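Local coordinates for indole-3-acetic acid-amido synthetase GH3.15 (PDB 6E1Q), which conjugates glutamine, and possibly cysteine, to the auxin precursor indole-3-butyric acid, and glutamine to the herbicide 2,4-DB, using ATP, at residues D114-S122 / M162-I170; G139-E150 / S180-C191. All coordinates share one frame; numbering follows the deposited sequence.

Contact 1 (D114-S122 / M162-I170); sequences DLEQRISFS and MVTSFLKSI. With CFA ((2,4-dichlorophenoxy)acetic acid), chain D.
I119 and F166 lie where helix 112-132 and helix 162-172 come nearest, the segment axes passing 10.4 Å apart at a signed crossing angle of -76°, too steep for the chains to run alongside each other for long. L115 is the knob of this crossing, set in a hole formed by M162, S165, F166 and S169. With CG anti to the backbone N (chi1 175°), its two methyls part within the hole: CD1 meets M162 CE at 3.5 Å, the two side chains sliding past each other in opposite directions, while CD2 faces the S165 carbonyl oxygen and the S169 CB. One turn on, I119 divides its branches among three residues. Its CG1 approaches F166 CE1 at 3.5 Å, its CG2 meets I170 CG2 at 3.6 Å, and its CD1 presses on S169, where the 3.4 Å from I119 CD1 to S169 CB is tighter than usual van der Waals contact. S122 CB comes to the F166 ring at its edge, in plane. The buried polar group is R118: its NH1 lies 3.3 Å from M162 SD, oblique to the guanidinium plane, and its NE forms a salt bridge with D114 OD1 (2.9 Å, 159°), met from above the carboxylate plane. The same guanidinium also bonds the carbonyl of S329, one of the ATP-binding residues. Nearer solvent, one water bridges E116 OE2 and S169 OG. One face of F166 is covered by the dichlorophenyl ring of a (2,4-dichlorophenoxy)acetic acid molecule, C2' standing 3.9 Å above the F166 ring plane and offset toward the rim, and V163 CG2 touches its chlorine CL3. The arrangement is a steep helix crossing with L115 as a single knob in a hole, F166 carrying it to the ligand pocket of the GH3 N-terminal domain.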
loop_
_atom_site.group_PDB
_atom_site.type_symbol
_atom_site.label_atom_id
_atom_site.label_comp_id
_atom_site.label_asym_id
_atom_site.label_seq_id
_atom_site.Cartn_x
_atom_site.Cartn_y
_atom_site.Cartn_z
ATOM N N ASP A 114 1.067 19.987 9.179
ATOM C CA ASP A 114 1.526 18.934 8.278
ATOM C C ASP A 114 0.333 18.261 7.607
ATOM O O ASP A 114 0.308 18.102 6.384
ATOM C CB ASP A 114 2.396 17.936 9.058
ATOM C CG ASP A 114 3.080 16.896 8.164
ATOM O OD1 ASP A 114 2.620 16.662 7.029
ATOM O OD2 ASP A 114 4.080 16.281 8.610
ATOM N N LEU A 115 -0.702 17.928 8.387
ATOM C CA LEU A 115 -1.875 17.280 7.812
ATOM C C LEU A 115 -2.568 18.184 6.795
ATOM O O LEU A 115 -2.966 17.732 5.713
ATOM C CB LEU A 115 -2.857 16.878 8.908
ATOM C CG LEU A 115 -4.170 16.312 8.362
ATOM C CD1 LEU A 115 -3.911 15.069 7.498
ATOM C CD2 LEU A 115 -5.117 15.974 9.484
ATOM N N GLU A 116 -2.757 19.459 7.136
ATOM C CA GLU A 116 -3.463 20.336 6.209
ATOM C C GLU A 116 -2.628 20.586 4.957
ATOM O O GLU A 116 -3.167 20.640 3.847
ATOM C CB GLU A 116 -3.847 21.639 6.908
ATOM C CG GLU A 116 -5.322 21.668 7.325
ATOM C CD GLU A 116 -5.593 22.572 8.513
ATOM O OE1 GLU A 116 -4.733 23.427 8.823
ATOM O OE2 GLU A 116 -6.670 22.423 9.137
ATOM N N GLN A 117 -1.305 20.687 5.106
ATOM C CA GLN A 117 -0.436 20.777 3.933
ATOM C C GLN A 117 -0.598 19.569 3.015
ATOM O O GLN A 117 -0.580 19.710 1.785
ATOM C CB GLN A 117 1.019 20.926 4.358
ATOM C CG GLN A 117 1.972 20.853 3.182
ATOM C CD GLN A 117 3.305 21.493 3.470
ATOM O OE1 GLN A 117 3.458 22.712 3.357
ATOM N NE2 GLN A 117 4.287 20.676 3.843
ATOM N N ARG A 118 -0.766 18.373 3.590
ATOM C CA ARG A 118 -0.923 17.175 2.770
ATOM C C ARG A 118 -2.253 17.188 2.038
ATOM O O ARG A 118 -2.347 16.745 0.883
ATOM C CB ARG A 118 -0.832 15.916 3.637
ATOM C CG ARG A 118 0.561 15.577 4.129
ATOM C CD ARG A 118 0.537 14.277 4.909
ATOM N NE ARG A 118 1.660 14.229 5.824
ATOM C CZ ARG A 118 2.125 13.127 6.399
ATOM N NH1 ARG A 118 1.551 11.948 6.180
ATOM N NH2 ARG A 118 3.159 13.220 7.217
ATOM N N ILE A 119 -3.302 17.624 2.731
ATOM C CA ILE A 119 -4.605 17.799 2.104
ATOM C C ILE A 119 -4.527 18.886 1.038
ATOM O O ILE A 119 -4.981 18.704 -0.095
ATOM C CB ILE A 119 -5.657 18.119 3.179
ATOM C CG1 ILE A 119 -6.020 16.842 3.940
ATOM C CG2 ILE A 119 -6.879 18.774 2.570
ATOM C CD1 ILE A 119 -6.622 17.115 5.280
ATOM N N SER A 120 -3.924 20.020 1.394
ATOM C CA SER A 120 -3.696 21.118 0.461
ATOM C C SER A 120 -3.020 20.632 -0.816
ATOM O O SER A 120 -3.504 20.889 -1.924
ATOM C CB SER A 120 -2.846 22.189 1.149
ATOM O OG SER A 120 -2.970 23.452 0.526
ATOM N N PHE A 121 -1.906 19.907 -0.681
ATOM C CA PHE A 121 -1.213 19.456 -1.881
ATOM C C PHE A 121 -2.067 18.496 -2.683
ATOM O O PHE A 121 -1.932 18.434 -3.912
ATOM C CB PHE A 121 0.130 18.790 -1.563
ATOM C CG PHE A 121 0.858 18.348 -2.802
ATOM C CD1 PHE A 121 1.576 19.260 -3.566
ATOM C CD2 PHE A 121 0.749 17.050 -3.253
ATOM C CE1 PHE A 121 2.194 18.870 -4.735
ATOM C CE2 PHE A 121 1.375 16.652 -4.418
ATOM C CZ PHE A 121 2.094 17.557 -5.160
ATOM N N SER A 122 -2.934 17.730 -2.010
ATOM C CA SER A 122 -3.804 16.802 -2.724
ATOM C C SER A 122 -4.778 17.543 -3.633
ATOM O O SER A 122 -5.132 17.050 -4.709
ATOM C CB SER A 122 -4.572 15.918 -1.737
ATOM O OG SER A 122 -4.944 14.684 -2.336
ATOM N N MET A 162 -3.425 7.102 8.734
ATOM C CA MET A 162 -3.300 8.310 7.923
ATOM C C MET A 162 -4.532 8.520 7.048
ATOM O O MET A 162 -5.014 9.657 6.900
ATOM C CB MET A 162 -2.039 8.233 7.066
ATOM C CG MET A 162 -1.982 9.311 6.019
ATOM S SD MET A 162 -1.455 10.838 6.805
ATOM C CE MET A 162 -2.776 11.952 6.349
ATOM N N VAL A 163 -5.053 7.439 6.461
ATOM C CA VAL A 163 -6.262 7.545 5.645
ATOM C C VAL A 163 -7.412 8.112 6.468
ATOM O O VAL A 163 -8.086 9.065 6.052
ATOM C CB VAL A 163 -6.621 6.177 5.044
ATOM C CG1 VAL A 163 -7.965 6.260 4.377
ATOM C CG2 VAL A 163 -5.529 5.739 4.056
ATOM N N THR A 164 -7.652 7.545 7.656
ATOM C CA THR A 164 -8.740 8.061 8.485
ATOM C C THR A 164 -8.522 9.532 8.808
ATOM O O THR A 164 -9.452 10.340 8.721
ATOM C CB THR A 164 -8.868 7.259 9.774
ATOM O OG1 THR A 164 -9.223 5.906 9.473
ATOM C CG2 THR A 164 -9.913 7.880 10.668
ATOM N N SER A 165 -7.291 9.897 9.179
ATOM C CA SER A 165 -7.003 11.292 9.495
ATOM C C SER A 165 -7.236 12.182 8.283
ATOM O O SER A 165 -7.778 13.291 8.406
ATOM C CB SER A 165 -5.556 11.433 9.976
ATOM O OG SER A 165 -5.386 10.738 11.192
ATOM N N PHE A 166 -6.817 11.708 7.105
ATOM C CA PHE A 166 -7.025 12.456 5.871
ATOM C C PHE A 166 -8.514 12.655 5.598
ATOM O O PHE A 166 -8.973 13.786 5.401
ATOM C CB PHE A 166 -6.338 11.721 4.717
ATOM C CG PHE A 166 -6.325 12.483 3.422
ATOM C CD1 PHE A 166 -5.311 13.390 3.145
ATOM C CD2 PHE A 166 -7.306 12.267 2.464
ATOM C CE1 PHE A 166 -5.287 14.084 1.944
ATOM C CE2 PHE A 166 -7.292 12.962 1.262
ATOM C CZ PHE A 166 -6.283 13.871 1.005
ATOM N N LEU A 167 -9.286 11.568 5.618
ATOM C CA LEU A 167 -10.718 11.657 5.338
ATOM C C LEU A 167 -11.443 12.481 6.392
ATOM O O LEU A 167 -12.265 13.350 6.066
ATOM C CB LEU A 167 -11.325 10.253 5.256
ATOM C CG LEU A 167 -10.761 9.425 4.110
ATOM C CD1 LEU A 167 -11.416 8.050 4.077
ATOM C CD2 LEU A 167 -10.960 10.175 2.787
ATOM N N LYS A 168 -11.161 12.218 7.666
ATOM C CA LYS A 168 -11.817 12.974 8.729
ATOM C C LYS A 168 -11.569 14.472 8.583
ATOM O O LYS A 168 -12.454 15.290 8.856
ATOM C CB LYS A 168 -11.337 12.466 10.089
ATOM C CG LYS A 168 -12.082 13.021 11.282
ATOM C CD LYS A 168 -11.431 12.581 12.589
ATOM C CE LYS A 168 -11.809 13.510 13.738
ATOM N NZ LYS A 168 -12.356 12.769 14.911
ATOM N N SER A 169 -10.378 14.861 8.145
ATOM C CA SER A 169 -10.116 16.292 8.086
ATOM C C SER A 169 -10.848 16.956 6.926
ATOM O O SER A 169 -11.453 18.025 7.103
ATOM C CB SER A 169 -8.623 16.567 7.987
ATOM O OG SER A 169 -8.442 17.967 7.923
ATOM N N ILE A 170 -10.816 16.348 5.736
ATOM C CA ILE A 170 -11.525 16.968 4.621
ATOM C C ILE A 170 -13.024 16.916 4.862
ATOM O O ILE A 170 -13.754 17.798 4.409
ATOM C CB ILE A 170 -11.140 16.339 3.262
ATOM C CG1 ILE A 170 -11.432 14.852 3.209
ATOM C CG2 ILE A 170 -9.659 16.545 2.955
ATOM C CD1 ILE A 170 -10.922 14.215 1.922
HETATM C C1 CFA D . -0.868 8.636 0.485
HETATM C C2 CFA D . -2.373 8.463 0.257
HETATM C "C1'" CFA D . -4.283 9.845 -0.174
HETATM C "C2'" CFA D . -5.349 9.409 0.605
HETATM C "C3'" CFA D . -6.650 9.542 0.134
HETATM C "C4'" CFA D . -6.885 10.114 -1.108
HETATM C "C5'" CFA D . -5.822 10.553 -1.877
HETATM CL CL3 CFA D . -5.064 8.674 2.212
HETATM C "C6'" CFA D . -4.528 10.423 -1.409
HETATM O O1 CFA D . -0.279 9.615 -0.036
HETATM O O2 CFA D . -0.203 7.818 1.180
HETATM O "O1'" CFA D . -2.956 9.738 0.273
HETATM CL CL4 CFA D . -8.550 10.298 -1.732
HETATM O O HOH W 1 -7.578 19.741 9.830
#

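Contact 2 (G139-E150 / S180-C191); sequences GKSLIFYFVTRE and SLQVSPHAITTC. With CFA ((2,4-dichlorophenoxy)acetic acid), chain C.
S141 and L142 run parallel to L181 and Q182, the strand axes 4.4 Å apart and inclined by 20°. This is the tight part: Q182 N donates to S141 O (2.8 Å) from above the carbonyl plane, and I143 N meets Q182 O at 3.0 Å. L142 CD1 packs on Q182 CG at 3.6 Å. On the face bearing S141 and L181, I143 turns CG1 beside its backbone N (chi1 -73°), and both branches meet a bound (2,4-dichlorophenoxy)acetic acid: CG2 lies 3.5 Å from ring atom C5', CD1 close to carboxylate O1. With I143 cut back to an alanine, the ligand ring at C5' and its O1 would probably lose this cover, and L181 CD2 its methyl neighbour. Past V183 regular pairing gives way to separate bonds between loops: S184 OG donates to Y145 O, V147 N to H186 O at 2.9 Å, and C191 N to V147 O. The looser ends reach exposed S180 and E150: S141 N bonds S180 O weakly, E150 CG brushes T190 OG1, and a water donates to C191 O and, weakly, to V147 O. The chemistry implies register set by backbone bonds, with side chains shaping a largely apolar wall, S141 and its partner R214 at the carboxylate end.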
loop_
_atom_site.group_PDB
_atom_site.type_symbol
_atom_site.label_atom_id
_atom_site.label_comp_id
_atom_site.label_asym_id
_atom_site.label_seq_id
_atom_site.Cartn_x
_atom_site.Cartn_y
_atom_site.Cartn_z
ATOM N N GLY A 139 -17.933 12.768 -11.353
ATOM C CA GLY A 139 -18.576 11.834 -10.452
ATOM C C GLY A 139 -17.797 11.633 -9.174
ATOM O O GLY A 139 -16.789 12.296 -8.929
ATOM N N LYS A 140 -18.274 10.693 -8.358
ATOM C CA LYS A 140 -17.670 10.476 -7.047
ATOM C C LYS A 140 -16.624 9.354 -7.072
ATOM O O LYS A 140 -16.617 8.481 -7.946
ATOM C CB LYS A 140 -18.731 10.142 -5.998
ATOM C CG LYS A 140 -19.495 11.343 -5.473
ATOM C CD LYS A 140 -20.912 10.941 -5.154
ATOM C CE LYS A 140 -21.592 11.942 -4.243
ATOM N NZ LYS A 140 -22.667 11.250 -3.483
ATOM N N SER A 141 -15.742 9.392 -6.076
ATOM C CA SER A 141 -14.747 8.353 -5.839
ATOM C C SER A 141 -15.296 7.412 -4.777
ATOM O O SER A 141 -15.486 7.809 -3.624
ATOM C CB SER A 141 -13.412 8.955 -5.396
ATOM O OG SER A 141 -12.803 9.682 -6.442
ATOM N N LEU A 142 -15.562 6.173 -5.165
ATOM C CA LEU A 142 -15.986 5.144 -4.224
ATOM C C LEU A 142 -14.735 4.509 -3.635
ATOM O O LEU A 142 -13.949 3.892 -4.361
ATOM C CB LEU A 142 -16.856 4.105 -4.925
ATOM C CG LEU A 142 -17.344 2.901 -4.122
ATOM C CD1 LEU A 142 -18.236 3.347 -2.946
ATOM C CD2 LEU A 142 -18.102 1.965 -5.057
ATOM N N ILE A 143 -14.534 4.684 -2.331
ATOM C CA ILE A 143 -13.295 4.305 -1.668
ATOM C C ILE A 143 -13.614 3.163 -0.723
ATOM O O ILE A 143 -14.421 3.313 0.199
ATOM C CB ILE A 143 -12.658 5.496 -0.931
ATOM C CG1 ILE A 143 -12.057 6.481 -1.942
ATOM C CG2 ILE A 143 -11.570 5.033 0.013
ATOM C CD1 ILE A 143 -11.794 7.847 -1.364
ATOM N N PHE A 144 -12.992 2.017 -0.966
ATOM C CA PHE A 144 -13.193 0.839 -0.141
ATOM C C PHE A 144 -12.176 0.905 0.985
ATOM O O PHE A 144 -10.996 0.625 0.799
ATOM C CB PHE A 144 -13.063 -0.431 -0.971
ATOM C CG PHE A 144 -14.095 -0.531 -2.057
ATOM C CD1 PHE A 144 -15.430 -0.676 -1.739
ATOM C CD2 PHE A 144 -13.733 -0.456 -3.385
ATOM C CE1 PHE A 144 -16.390 -0.766 -2.724
ATOM C CE2 PHE A 144 -14.685 -0.544 -4.381
ATOM C CZ PHE A 144 -16.024 -0.705 -4.040
ATOM N N TYR A 145 -12.647 1.277 2.161
ATOM C CA TYR A 145 -11.769 1.463 3.300
ATOM C C TYR A 145 -12.649 1.453 4.522
ATOM O O TYR A 145 -13.656 2.164 4.549
ATOM C CB TYR A 145 -11.016 2.798 3.232
ATOM C CG TYR A 145 -10.015 2.933 4.365
ATOM C CD1 TYR A 145 -8.757 2.367 4.258
ATOM C CD2 TYR A 145 -10.339 3.594 5.551
ATOM C CE1 TYR A 145 -7.837 2.470 5.272
ATOM C CE2 TYR A 145 -9.414 3.691 6.592
ATOM C CZ TYR A 145 -8.166 3.118 6.440
ATOM O OH TYR A 145 -7.208 3.183 7.429
ATOM N N PHE A 146 -12.275 0.680 5.532
ATOM C CA PHE A 146 -12.948 0.875 6.804
ATOM C C PHE A 146 -12.012 0.479 7.938
ATOM O O PHE A 146 -11.049 -0.261 7.744
ATOM C CB PHE A 146 -14.294 0.134 6.867
ATOM C CG PHE A 146 -14.250 -1.292 6.392
ATOM C CD1 PHE A 146 -13.746 -2.296 7.206
ATOM C CD2 PHE A 146 -14.762 -1.633 5.147
ATOM C CE1 PHE A 146 -13.733 -3.617 6.780
ATOM C CE2 PHE A 146 -14.746 -2.956 4.714
ATOM C CZ PHE A 146 -14.231 -3.946 5.531
ATOM N N VAL A 147 -12.286 1.029 9.116
ATOM C CA VAL A 147 -11.458 0.832 10.298
ATOM C C VAL A 147 -12.265 0.084 11.353
ATOM O O VAL A 147 -13.456 0.360 11.546
ATOM C CB VAL A 147 -10.929 2.177 10.840
ATOM C CG1 VAL A 147 -12.058 3.168 10.994
ATOM C CG2 VAL A 147 -10.258 1.973 12.174
ATOM N N THR A 148 -11.616 -0.865 12.029
ATOM C CA THR A 148 -12.285 -1.749 12.973
ATOM C C THR A 148 -11.995 -1.417 14.429
ATOM O O THR A 148 -12.688 -1.940 15.311
ATOM C CB THR A 148 -11.895 -3.210 12.708
ATOM O OG1 THR A 148 -10.510 -3.408 13.026
ATOM C CG2 THR A 148 -12.129 -3.549 11.249
ATOM N N ARG A 149 -10.997 -0.578 14.699
ATOM C CA ARG A 149 -10.713 -0.107 16.045
ATOM C C ARG A 149 -9.709 1.036 15.970
ATOM O O ARG A 149 -9.023 1.236 14.957
ATOM C CB ARG A 149 -10.179 -1.229 16.952
ATOM C CG ARG A 149 -8.812 -1.713 16.550
ATOM C CD ARG A 149 -8.204 -2.732 17.519
ATOM N NE ARG A 149 -6.766 -2.777 17.264
ATOM C CZ ARG A 149 -5.940 -3.743 17.648
ATOM N NH1 ARG A 149 -6.395 -4.790 18.331
ATOM N NH2 ARG A 149 -4.650 -3.656 17.328
ATOM N N GLU A 150 -9.648 1.782 17.069
ATOM C CA GLU A 150 -8.701 2.864 17.278
ATOM C C GLU A 150 -8.368 2.873 18.766
ATOM O O GLU A 150 -8.949 2.121 19.551
ATOM C CB GLU A 150 -9.274 4.208 16.809
ATOM C CG GLU A 150 -10.695 4.458 17.291
ATOM C CD GLU A 150 -11.152 5.900 17.107
ATOM O OE1 GLU A 150 -10.610 6.593 16.215
ATOM O OE2 GLU A 150 -12.060 6.337 17.852
ATOM N N SER A 180 -18.581 14.650 -3.047
ATOM C CA SER A 180 -17.499 14.317 -3.990
ATOM C C SER A 180 -16.787 12.968 -3.714
ATOM O O SER A 180 -16.193 12.371 -4.622
ATOM C CB SER A 180 -16.453 15.437 -4.018
ATOM O OG SER A 180 -15.299 15.052 -4.760
ATOM N N LEU A 181 -16.826 12.498 -2.470
ATOM C CA LEU A 181 -16.329 11.177 -2.125
ATOM C C LEU A 181 -17.483 10.292 -1.687
ATOM O O LEU A 181 -18.364 10.728 -0.939
ATOM C CB LEU A 181 -15.291 11.233 -0.999
ATOM C CG LEU A 181 -13.990 12.006 -1.208
ATOM C CD1 LEU A 181 -13.138 11.913 0.055
ATOM C CD2 LEU A 181 -13.227 11.492 -2.426
ATOM N N GLN A 182 -17.480 9.052 -2.161
ATOM C CA GLN A 182 -18.365 8.017 -1.634
ATOM C C GLN A 182 -17.517 7.140 -0.725
ATOM O O GLN A 182 -16.767 6.273 -1.189
ATOM C CB GLN A 182 -19.023 7.200 -2.739
ATOM C CG GLN A 182 -20.131 6.320 -2.218
ATOM C CD GLN A 182 -21.223 7.132 -1.573
ATOM O OE1 GLN A 182 -22.108 7.643 -2.257
ATOM N NE2 GLN A 182 -21.164 7.272 -0.250
ATOM N N VAL A 183 -17.626 7.371 0.571
ATOM C CA VAL A 183 -16.798 6.667 1.530
ATOM C C VAL A 183 -17.715 6.031 2.564
ATOM O O VAL A 183 -18.756 6.596 2.924
ATOM C CB VAL A 183 -15.755 7.607 2.180
ATOM C CG1 VAL A 183 -16.408 8.647 3.086
ATOM C CG2 VAL A 183 -14.687 6.813 2.882
ATOM N N SER A 184 -17.341 4.836 3.008
ATOM C CA SER A 184 -18.165 4.094 3.941
ATOM C C SER A 184 -18.377 4.895 5.226
ATOM O O SER A 184 -17.523 5.697 5.619
ATOM C CB SER A 184 -17.517 2.748 4.257
ATOM O OG SER A 184 -16.661 2.834 5.378
ATOM N N PRO A 185 -19.515 4.702 5.898
ATOM C CA PRO A 185 -19.685 5.314 7.225
ATOM C C PRO A 185 -18.591 4.908 8.203
ATOM O O PRO A 185 -18.359 5.619 9.191
ATOM C CB PRO A 185 -21.064 4.805 7.671
ATOM C CG PRO A 185 -21.268 3.523 6.887
ATOM C CD PRO A 185 -20.619 3.786 5.556
ATOM N N HIS A 186 -17.890 3.802 7.932
ATOM C CA HIS A 186 -16.887 3.254 8.829
ATOM C C HIS A 186 -15.459 3.526 8.372
ATOM O O HIS A 186 -14.533 2.858 8.840
ATOM C CB HIS A 186 -17.106 1.757 8.999
ATOM C CG HIS A 186 -18.455 1.411 9.532
ATOM N ND1 HIS A 186 -18.879 1.808 10.780
ATOM C CD2 HIS A 186 -19.483 0.724 8.983
ATOM C CE1 HIS A 186 -20.108 1.372 10.982
ATOM N NE2 HIS A 186 -20.498 0.709 9.908
ATOM N N ALA A 187 -15.258 4.492 7.475
ATOM C CA ALA A 187 -13.902 4.963 7.215
ATOM C C ALA A 187 -13.370 5.801 8.371
ATOM O O ALA A 187 -12.155 5.840 8.598
ATOM C CB ALA A 187 -13.857 5.769 5.924
ATOM N N ILE A 188 -14.252 6.475 9.103
ATOM C CA ILE A 188 -13.878 7.275 10.264
ATOM C C ILE A 188 -14.400 6.655 11.561
ATOM O O ILE A 188 -13.636 6.434 12.503
ATOM C CB ILE A 188 -14.357 8.737 10.108
ATOM C CG1 ILE A 188 -13.786 9.354 8.824
ATOM C CG2 ILE A 188 -13.959 9.573 11.330
ATOM C CD1 ILE A 188 -14.528 10.602 8.350
ATOM N N THR A 189 -15.698 6.355 11.621
ATOM C CA THR A 189 -16.283 5.746 12.811
ATOM C C THR A 189 -16.024 4.245 12.811
ATOM O O THR A 189 -16.375 3.540 11.859
ATOM C CB THR A 189 -17.788 6.020 12.896
ATOM O OG1 THR A 189 -18.025 7.432 12.866
ATOM C CG2 THR A 189 -18.365 5.445 14.199
ATOM N N THR A 190 -15.422 3.764 13.891
ATOM C CA THR A 190 -15.040 2.368 14.029
ATOM C C THR A 190 -16.252 1.424 13.975
ATOM O O THR A 190 -17.365 1.772 14.385
ATOM C CB THR A 190 -14.252 2.217 15.340
ATOM O OG1 THR A 190 -12.920 2.725 15.157
ATOM C CG2 THR A 190 -14.216 0.791 15.856
ATOM N N CYS A 191 -16.026 0.232 13.412
ATOM C CA CYS A 191 -16.998 -0.863 13.459
ATOM C C CYS A 191 -16.214 -2.161 13.562
ATOM O O CYS A 191 -15.490 -2.512 12.626
ATOM C CB CYS A 191 -17.906 -0.877 12.227
ATOM S SG CYS A 191 -19.059 -2.321 12.124
HETATM C C1 CFA C . -8.907 7.594 -4.284
HETATM C C2 CFA C . -7.530 8.117 -3.884
HETATM C "C1'" CFA C . -6.925 6.349 -2.399
HETATM C "C2'" CFA C . -6.125 5.267 -2.058
HETATM C "C3'" CFA C . -6.384 4.569 -0.905
HETATM C "C4'" CFA C . -7.432 4.942 -0.103
HETATM C "C5'" CFA C . -8.233 6.012 -0.420
HETATM CL CL3 CFA C . -4.751 4.728 -3.061
HETATM C "C6'" CFA C . -7.972 6.717 -1.569
HETATM O O1 CFA C . -9.918 8.335 -4.175
HETATM O O2 CFA C . -9.027 6.417 -4.695
HETATM O "O1'" CFA C . -6.663 7.062 -3.575
HETATM CL CL4 CFA C . -7.740 4.018 1.367
HETATM O O HOH W 2 -13.941 11.935 -7.139
HETATM O O HOH W 3 -14.803 -1.667 9.954
#

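Overall arrangement
Helix 112-132 leads along the chain into strand 140-143, and helix 162-172 into strand 181-183, so the segments of contacts 1 and 2 alternate within the GH3 N-terminal domain. Their centres lie 14 Å apart, and they meet directly where T164 OG1 probably bonds A187 O at 3.1 Å and V163 CG1 packs on Y145 CE2. Both contacts are partly buried; exposed residues touch only in contact 2, which closes an outer edge of the sheet. Contact 1 joins two helices through interlocking apolar side chains, contact 2 two strands and their loops through backbone hydrogen bonds. Two ligand molecules are bound: F166 lines one site, S141, I143 and Y145 the other, and V163 belongs to both.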